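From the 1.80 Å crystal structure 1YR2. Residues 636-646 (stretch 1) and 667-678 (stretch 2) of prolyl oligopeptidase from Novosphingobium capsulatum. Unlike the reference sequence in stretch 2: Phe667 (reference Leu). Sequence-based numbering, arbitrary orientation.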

ATOM      1  N   SER A 636     -20.383  20.017  -1.570  1.00 14.86           N
ATOM      2  CA  SER A 636     -21.130  18.753  -1.634  1.00 14.67           C
ATOM      3  C   SER A 636     -21.530  18.465  -3.076  1.00 14.15           C
ATOM      4  O   SER A 636     -22.333  19.211  -3.615  1.00 14.04           O
ATOM      5  CB  SER A 636     -22.384  18.881  -0.790  1.00 15.42           C
ATOM      6  OG  SER A 636     -23.196  17.724  -0.868  1.00 14.74           O
ATOM      7  N   PRO A 637     -20.939  17.462  -3.739  1.00 13.69           N
ATOM      8  CA  PRO A 637     -21.207  17.258  -5.181  1.00 13.05           C
ATOM      9  C   PRO A 637     -22.716  17.180  -5.548  1.00 12.93           C
ATOM     10  O   PRO A 637     -23.104  17.776  -6.538  1.00 13.06           O
ATOM     11  CB  PRO A 637     -20.460  15.978  -5.515  1.00 13.39           C
ATOM     12  CG  PRO A 637     -19.380  15.945  -4.504  1.00 14.14           C
ATOM     13  CD  PRO A 637     -19.935  16.538  -3.211  1.00 12.95           C
ATOM     14  N   TYR A 638     -23.528  16.539  -4.729  1.00 12.47           N
ATOM     15  CA  TYR A 638     -24.956  16.357  -5.031  1.00 13.11           C
ATOM     16  C   TYR A 638     -25.698  17.682  -5.050  1.00 12.99           C
ATOM     17  O   TYR A 638     -26.644  17.834  -5.818  1.00 13.95           O
ATOM     18  CB  TYR A 638     -25.550  15.391  -3.990  1.00 13.35           C
ATOM     19  CG  TYR A 638     -27.056  15.209  -3.970  1.00 12.54           C
ATOM     20  CD1 TYR A 638     -27.740  14.658  -5.049  1.00 11.71           C
ATOM     21  CD2 TYR A 638     -27.794  15.562  -2.847  1.00 13.90           C
ATOM     22  CE1 TYR A 638     -29.153  14.472  -5.013  1.00 12.23           C
ATOM     23  CE2 TYR A 638     -29.203  15.374  -2.785  1.00 14.62           C
ATOM     24  CZ  TYR A 638     -29.864  14.821  -3.867  1.00 13.52           C
ATOM     25  OH  TYR A 638     -31.228  14.624  -3.781  1.00 14.85           O
ATOM     26  N   HIS A 639     -25.255  18.640  -4.247  1.00 13.51           N
ATOM     27  CA  HIS A 639     -25.954  19.919  -4.077  1.00 13.45           C
ATOM     28  C   HIS A 639     -25.398  21.001  -4.983  1.00 13.81           C
ATOM     29  O   HIS A 639     -25.895  22.117  -4.963  1.00 13.95           O
ATOM     30  CB  HIS A 639     -25.881  20.407  -2.608  1.00 13.17           C
ATOM     31  CG  HIS A 639     -26.525  19.473  -1.652  1.00 12.96           C
ATOM     32  ND1 HIS A 639     -25.810  18.499  -0.998  1.00 11.36           N
ATOM     33  CD2 HIS A 639     -27.816  19.322  -1.277  1.00 15.98           C
ATOM     34  CE1 HIS A 639     -26.641  17.787  -0.249  1.00 12.46           C
ATOM     35  NE2 HIS A 639     -27.865  18.260  -0.413  1.00 14.61           N
ATOM     36  N   ASN A 640     -24.335  20.698  -5.748  1.00 12.16           N
ATOM     37  CA  ASN A 640     -23.672  21.707  -6.579  1.00 13.98           C
ATOM     38  C   ASN A 640     -23.625  21.428  -8.072  1.00 13.64           C
ATOM     39  O   ASN A 640     -22.799  21.971  -8.789  1.00 12.01           O
ATOM     40  CB  ASN A 640     -22.255  21.982  -6.081  1.00 13.49           C
ATOM     41  CG  ASN A 640     -22.253  22.769  -4.787  1.00 16.44           C
ATOM     42  OD1 ASN A 640     -22.506  23.957  -4.807  1.00 17.23           O
ATOM     43  ND2 ASN A 640     -22.066  22.089  -3.649  1.00 14.43           N
ATOM     44  N   VAL A 641     -24.495  20.559  -8.546  1.00 14.70           N
ATOM     45  CA  VAL A 641     -24.626  20.374  -9.996  1.00 15.09           C
ATOM     46  C   VAL A 641     -25.190  21.675 -10.629  1.00 15.88           C
ATOM     47  O   VAL A 641     -26.176  22.228 -10.146  1.00 15.68           O
ATOM     48  CB  VAL A 641     -25.517  19.141 -10.305  1.00 14.60           C
ATOM     49  CG1 VAL A 641     -25.645  18.884 -11.800  1.00 17.04           C
ATOM     50  CG2 VAL A 641     -24.966  17.927  -9.681  1.00 14.68           C
ATOM     51  N   ARG A 642     -24.568  22.137 -11.712  1.00 16.43           N
ATOM     52  CA  ARG A 642     -24.856  23.448 -12.321  1.00 17.98           C
ATOM     53  C   ARG A 642     -25.519  23.350 -13.664  1.00 19.47           C
ATOM     54  O   ARG A 642     -24.857  23.046 -14.681  1.00 20.11           O
ATOM     55  CB  ARG A 642     -23.564  24.214 -12.553  1.00 18.04           C
ATOM     56  CG  ARG A 642     -22.767  24.433 -11.300  1.00 19.78           C
ATOM     57  CD  ARG A 642     -21.337  24.677 -11.593  1.00 23.72           C
ATOM     58  NE  ARG A 642     -21.208  25.783 -12.518  1.00 23.92           N
ATOM     59  CZ  ARG A 642     -20.076  26.122 -13.134  1.00 24.95           C
ATOM     60  NH1 ARG A 642     -18.949  25.427 -12.953  1.00 20.51           N
ATOM     61  NH2 ARG A 642     -20.086  27.160 -13.963  1.00 23.83           N
ATOM     62  N   SER A 643     -26.796  23.660 -13.750  1.00 20.14           N
ATOM     63  CA  SER A 643     -27.419  23.566 -15.067  1.00 20.27           C
ATOM     64  C   SER A 643     -26.985  24.709 -15.981  1.00 18.98           C
ATOM     65  O   SER A 643     -26.535  25.770 -15.547  1.00 18.33           O
ATOM     66  CB  SER A 643     -28.930  23.409 -14.955  1.00 22.35           C
ATOM     67  OG  SER A 643     -29.454  24.566 -14.326  1.00 24.82           O
ATOM     68  N   GLY A 644     -27.064  24.437 -17.266  1.00 17.49           N
ATOM     69  CA  GLY A 644     -26.655  25.358 -18.296  1.00 18.25           C
ATOM     70  C   GLY A 644     -25.213  25.243 -18.744  1.00 18.50           C
ATOM     71  O   GLY A 644     -24.800  25.972 -19.610  1.00 19.09           O
ATOM     72  N   VAL A 645     -24.463  24.312 -18.158  1.00 17.44           N
ATOM     73  CA  VAL A 645     -23.035  24.190 -18.379  1.00 18.16           C
ATOM     74  C   VAL A 645     -22.804  22.772 -18.899  1.00 16.38           C
ATOM     75  O   VAL A 645     -23.341  21.854 -18.319  1.00 16.09           O
ATOM     76  CB  VAL A 645     -22.357  24.421 -16.991  1.00 18.42           C
ATOM     77  CG1 VAL A 645     -20.969  23.979 -16.961  1.00 21.43           C
ATOM     78  CG2 VAL A 645     -22.466  25.938 -16.616  1.00 21.13           C
ATOM     79  N   ASP A 646     -22.018  22.592 -19.962  1.00 15.86           N
ATOM     80  CA  ASP A 646     -21.684  21.255 -20.452  1.00 15.28           C
ATOM     81  C   ASP A 646     -20.691  20.523 -19.508  1.00 14.13           C
ATOM     82  O   ASP A 646     -19.576  20.992 -19.244  1.00 13.69           O
ATOM     83  CB  ASP A 646     -21.100  21.286 -21.869  1.00 15.91           C
ATOM     84  CG  ASP A 646     -22.144  21.671 -22.950  1.00 19.05           C
ATOM     85  OD1 ASP A 646     -23.374  21.499 -22.784  1.00 20.64           O
ATOM     86  OD2 ASP A 646     -21.788  22.144 -24.027  1.00 24.77           O
ATOM     87  N   PHE A 667     -26.196   6.956  -6.149  1.00 13.58           N
ATOM     88  CA  PHE A 667     -27.479   6.884  -6.777  1.00 12.22           C
ATOM     89  C   PHE A 667     -28.060   8.289  -6.875  1.00 12.56           C
ATOM     90  O   PHE A 667     -28.550   8.668  -7.943  1.00 13.11           O
ATOM     91  CB  PHE A 667     -28.440   6.003  -5.971  1.00 11.84           C
ATOM     92  CG  PHE A 667     -28.088   4.520  -5.906  1.00 10.20           C
ATOM     93  CD1 PHE A 667     -27.045   3.944  -6.635  1.00 11.10           C
ATOM     94  CD2 PHE A 667     -28.855   3.696  -5.055  1.00 12.15           C
ATOM     95  CE1 PHE A 667     -26.755   2.632  -6.511  1.00 12.47           C
ATOM     96  CE2 PHE A 667     -28.582   2.348  -4.935  1.00 15.51           C
ATOM     97  CZ  PHE A 667     -27.564   1.799  -5.678  1.00 14.55           C
ATOM     98  N   LYS A 668     -28.065   9.071  -5.791  1.00 12.72           N
ATOM     99  CA  LYS A 668     -28.707  10.416  -5.808  1.00 13.03           C
ATOM    100  C   LYS A 668     -27.935  11.365  -6.705  1.00 13.10           C
ATOM    101  O   LYS A 668     -28.525  12.185  -7.408  1.00 12.54           O
ATOM    102  CB  LYS A 668     -28.768  11.020  -4.393  1.00 13.40           C
ATOM    103  CG  LYS A 668     -29.759  10.266  -3.480  1.00 16.79           C
ATOM    104  CD  LYS A 668     -30.214  11.134  -2.309  1.00 17.76           C
ATOM    105  CE  LYS A 668     -29.061  11.790  -1.606  1.00 15.56           C
ATOM    106  NZ  LYS A 668     -29.497  12.431  -0.349  1.00 14.42           N
ATOM    107  N   TYR A 669     -26.605  11.243  -6.688  1.00 11.86           N
ATOM    108  CA  TYR A 669     -25.728  12.061  -7.527  1.00 11.41           C
ATOM    109  C   TYR A 669     -25.999  11.809  -9.001  1.00 11.74           C
ATOM    110  O   TYR A 669     -26.117  12.747  -9.761  1.00 11.25           O
ATOM    111  CB  TYR A 669     -24.254  11.762  -7.193  1.00 10.85           C
ATOM    112  CG  TYR A 669     -23.278  12.413  -8.078  1.00  9.89           C
ATOM    113  CD1 TYR A 669     -23.014  13.778  -7.968  1.00 11.88           C
ATOM    114  CD2 TYR A 669     -22.497  11.667  -8.943  1.00 12.05           C
ATOM    115  CE1 TYR A 669     -22.063  14.409  -8.798  1.00 10.66           C
ATOM    116  CE2 TYR A 669     -21.545  12.282  -9.764  1.00 11.75           C
ATOM    117  CZ  TYR A 669     -21.313  13.646  -9.663  1.00 12.31           C
ATOM    118  OH  TYR A 669     -20.361  14.218 -10.482  1.00 10.99           O
ATOM    119  N   THR A 670     -26.167  10.549  -9.375  1.00 11.77           N
ATOM    120  CA  THR A 670     -26.518  10.185 -10.757  1.00 12.55           C
ATOM    121  C   THR A 670     -27.895  10.725 -11.183  1.00 11.33           C
ATOM    122  O   THR A 670     -28.095  11.219 -12.301  1.00 12.24           O
ATOM    123  CB  THR A 670     -26.505   8.633 -10.880  1.00 12.65           C
ATOM    124  OG1 THR A 670     -25.174   8.152 -10.625  1.00 13.34           O
ATOM    125  CG2 THR A 670     -26.838   8.216 -12.320  1.00 13.61           C
ATOM    126  N   ALA A 671     -28.879  10.595 -10.307  1.00 11.93           N
ATOM    127  CA  ALA A 671     -30.208  11.146 -10.576  1.00 11.64           C
ATOM    128  C   ALA A 671     -30.127  12.639 -10.828  1.00 12.14           C
ATOM    129  O   ALA A 671     -30.758  13.127 -11.754  1.00 13.20           O
ATOM    130  CB  ALA A 671     -31.204  10.816  -9.449  1.00 11.87           C
ATOM    131  N   ALA A 672     -29.323  13.356 -10.031  1.00 12.79           N
ATOM    132  CA  ALA A 672     -29.141  14.773 -10.179  1.00 12.76           C
ATOM    133  C   ALA A 672     -28.504  15.132 -11.512  1.00 14.02           C
ATOM    134  O   ALA A 672     -29.027  16.030 -12.223  1.00 13.52           O
ATOM    135  CB  ALA A 672     -28.305  15.392  -8.990  1.00 13.32           C
ATOM    136  N   LEU A 673     -27.413  14.439 -11.877  1.00 12.34           N
ATOM    137  CA  LEU A 673     -26.756  14.681 -13.162  1.00 12.67           C
ATOM    138  C   LEU A 673     -27.686  14.397 -14.356  1.00 12.62           C
ATOM    139  O   LEU A 673     -27.671  15.151 -15.312  1.00 12.14           O
ATOM    140  CB  LEU A 673     -25.542  13.740 -13.347  1.00 13.82           C
ATOM    141  CG  LEU A 673     -24.349  13.902 -12.433  1.00 13.37           C
ATOM    142  CD1 LEU A 673     -23.341  12.863 -12.730  1.00 14.77           C
ATOM    143  CD2 LEU A 673     -23.702  15.283 -12.588  1.00 12.51           C
ATOM    144  N   GLN A 674     -28.442  13.291 -14.321  1.00 11.84           N
ATOM    145  CA  GLN A 674     -29.294  12.893 -15.453  1.00 12.25           C
ATOM    146  C   GLN A 674     -30.500  13.842 -15.586  1.00 13.52           C
ATOM    147  O   GLN A 674     -30.968  14.100 -16.671  1.00 12.79           O
ATOM    148  CB  GLN A 674     -29.797  11.461 -15.338  1.00 12.59           C
ATOM    149  CG  GLN A 674     -28.736  10.413 -15.640  1.00 11.50           C
ATOM    150  CD  GLN A 674     -29.182   8.996 -15.460  1.00 13.46           C
ATOM    151  OE1 GLN A 674     -30.349   8.714 -15.065  1.00 14.16           O
ATOM    152  NE2 GLN A 674     -28.230   8.056 -15.711  1.00  9.88           N
ATOM    153  N   THR A 675     -30.951  14.389 -14.462  1.00 14.32           N
ATOM    154  CA  THR A 675     -32.025  15.371 -14.443  1.00 14.93           C
ATOM    155  C   THR A 675     -31.599  16.788 -14.857  1.00 14.65           C
ATOM    156  O   THR A 675     -32.420  17.550 -15.360  1.00 14.01           O
ATOM    157  CB  THR A 675     -32.586  15.431 -13.057  1.00 15.52           C
ATOM    158  OG1 THR A 675     -33.081  14.131 -12.724  1.00 16.58           O
ATOM    159  CG2 THR A 675     -33.815  16.425 -12.954  1.00 17.67           C
ATOM    160  N   ALA A 676     -30.351  17.161 -14.600  1.00 15.35           N
ATOM    161  CA  ALA A 676     -29.864  18.494 -14.904  1.00 14.52           C
ATOM    162  C   ALA A 676     -29.651  18.715 -16.388  1.00 14.89           C
ATOM    163  O   ALA A 676     -29.460  17.783 -17.126  1.00 14.85           O
ATOM    164  CB  ALA A 676     -28.557  18.800 -14.150  1.00 14.25           C
ATOM    165  N   ALA A 677     -29.662  19.988 -16.788  1.00 14.59           N
ATOM    166  CA  ALA A 677     -29.336  20.411 -18.153  1.00 15.27           C
ATOM    167  C   ALA A 677     -27.824  20.684 -18.323  1.00 15.02           C
ATOM    168  O   ALA A 677     -27.367  21.822 -18.211  1.00 15.84           O
ATOM    169  CB  ALA A 677     -30.157  21.662 -18.479  1.00 16.20           C
ATOM    170  N   ILE A 678     -27.057  19.621 -18.544  1.00 14.81           N
ATOM    171  CA  ILE A 678     -25.591  19.681 -18.474  1.00 14.56           C
ATOM    172  C   ILE A 678     -24.957  19.064 -19.716  1.00 14.85           C
ATOM    173  O   ILE A 678     -23.860  18.475 -19.686  1.00 14.08           O
ATOM    174  CB  ILE A 678     -25.056  19.034 -17.174  1.00 14.60           C
ATOM    175  CG1 ILE A 678     -25.603  17.616 -16.968  1.00 15.11           C
ATOM    176  CG2 ILE A 678     -25.375  19.968 -15.987  1.00 15.72           C
ATOM    177  CD1 ILE A 678     -24.959  16.904 -15.820  1.00 16.02           C
TER

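Residues 636–646, a short 3-10 segment followed by loop and turn, pack along the helix of stretch 2 and then follow the chain past the helix end; together the two bury 597 Å², through apolar side-chain contacts, backbone contacts and one hydrogen bond. Ser636 does not touch stretch 2 but organises the segment that does. Its carbonyl O accepts bonds from His639 N (3.0 Å) and Asn640 ND2 (2.9 Å), and its OG lies 2.7 Å from His639 ND1, in a hydrogen bond that either atom could donate. These bonds brace the short 3-10 segment.

The CA-to-CB bond of Pro637 points toward stretch 2, and Pro637 CB lies 4.0 Å from Tyr669 CE1. Tyr638 follows with the largest covered area of any residue in the contact. Its CA-to-CB bond runs sideways, but with chi1 at t the ring lies across the helix and its end comes nearer: CE1 is 3.4 Å from Lys668 O, and CD1 is 4.0 Å from Ala672 CB. Over one face of this ring lies Lys668 CE, 4.0 Å from the ring centroid and 21° off the normal, a CH-pi contact that uses the aliphatic part of the lysine while NZ is hydrogen-bonded elsewhere in the structure. Tyr638 OH also finds its partner elsewhere, so a buried, largely apolar ring need not leave its hydroxyl unsatisfied.

Val641 is the apolar centre of the next part. With its CA-to-CB bond pointing toward stretch 2, Val641 places both methyls near Leu673 CD2 (CG2 at 4.1 Å, CG1 at 4.2 Å); CG2 is also 4.2 Å from Ala672 CB, and CG1 is 3.7 Å from Ala676 CB and 4.3 Å from Ile678 CG2. The methyls of Ala672 and Ala676, four residues apart, form part of the apolar surface that Val641 meets; Ala676 is the first residue after the helix to leave helical phi/psi.

The CA-to-CB bond of Arg642 points away, and its closest contact is made by its carbonyl O, 3.4 Å from Ile678 CG2. Buried by the contact, this oxygen has no hydrogen-bonding partner in the model. A type II turn from Arg642 to Val645 then brings backbone against backbone. Gly644 N donates to Ala677 O (2.8 Å, 156°), and Ser643 CA approaches the same oxygen at 3.6 Å in a CA-H...O contact. Glycine suits the turn because, at phi/psi of 91/0, a CB would be jammed against the preceding carbonyl O. Beyond it, Val645 O receives a second such contact from Ile678 CA at 3.1 Å, and Asp646 CA ends the interface 3.6 Å from Ile678 O.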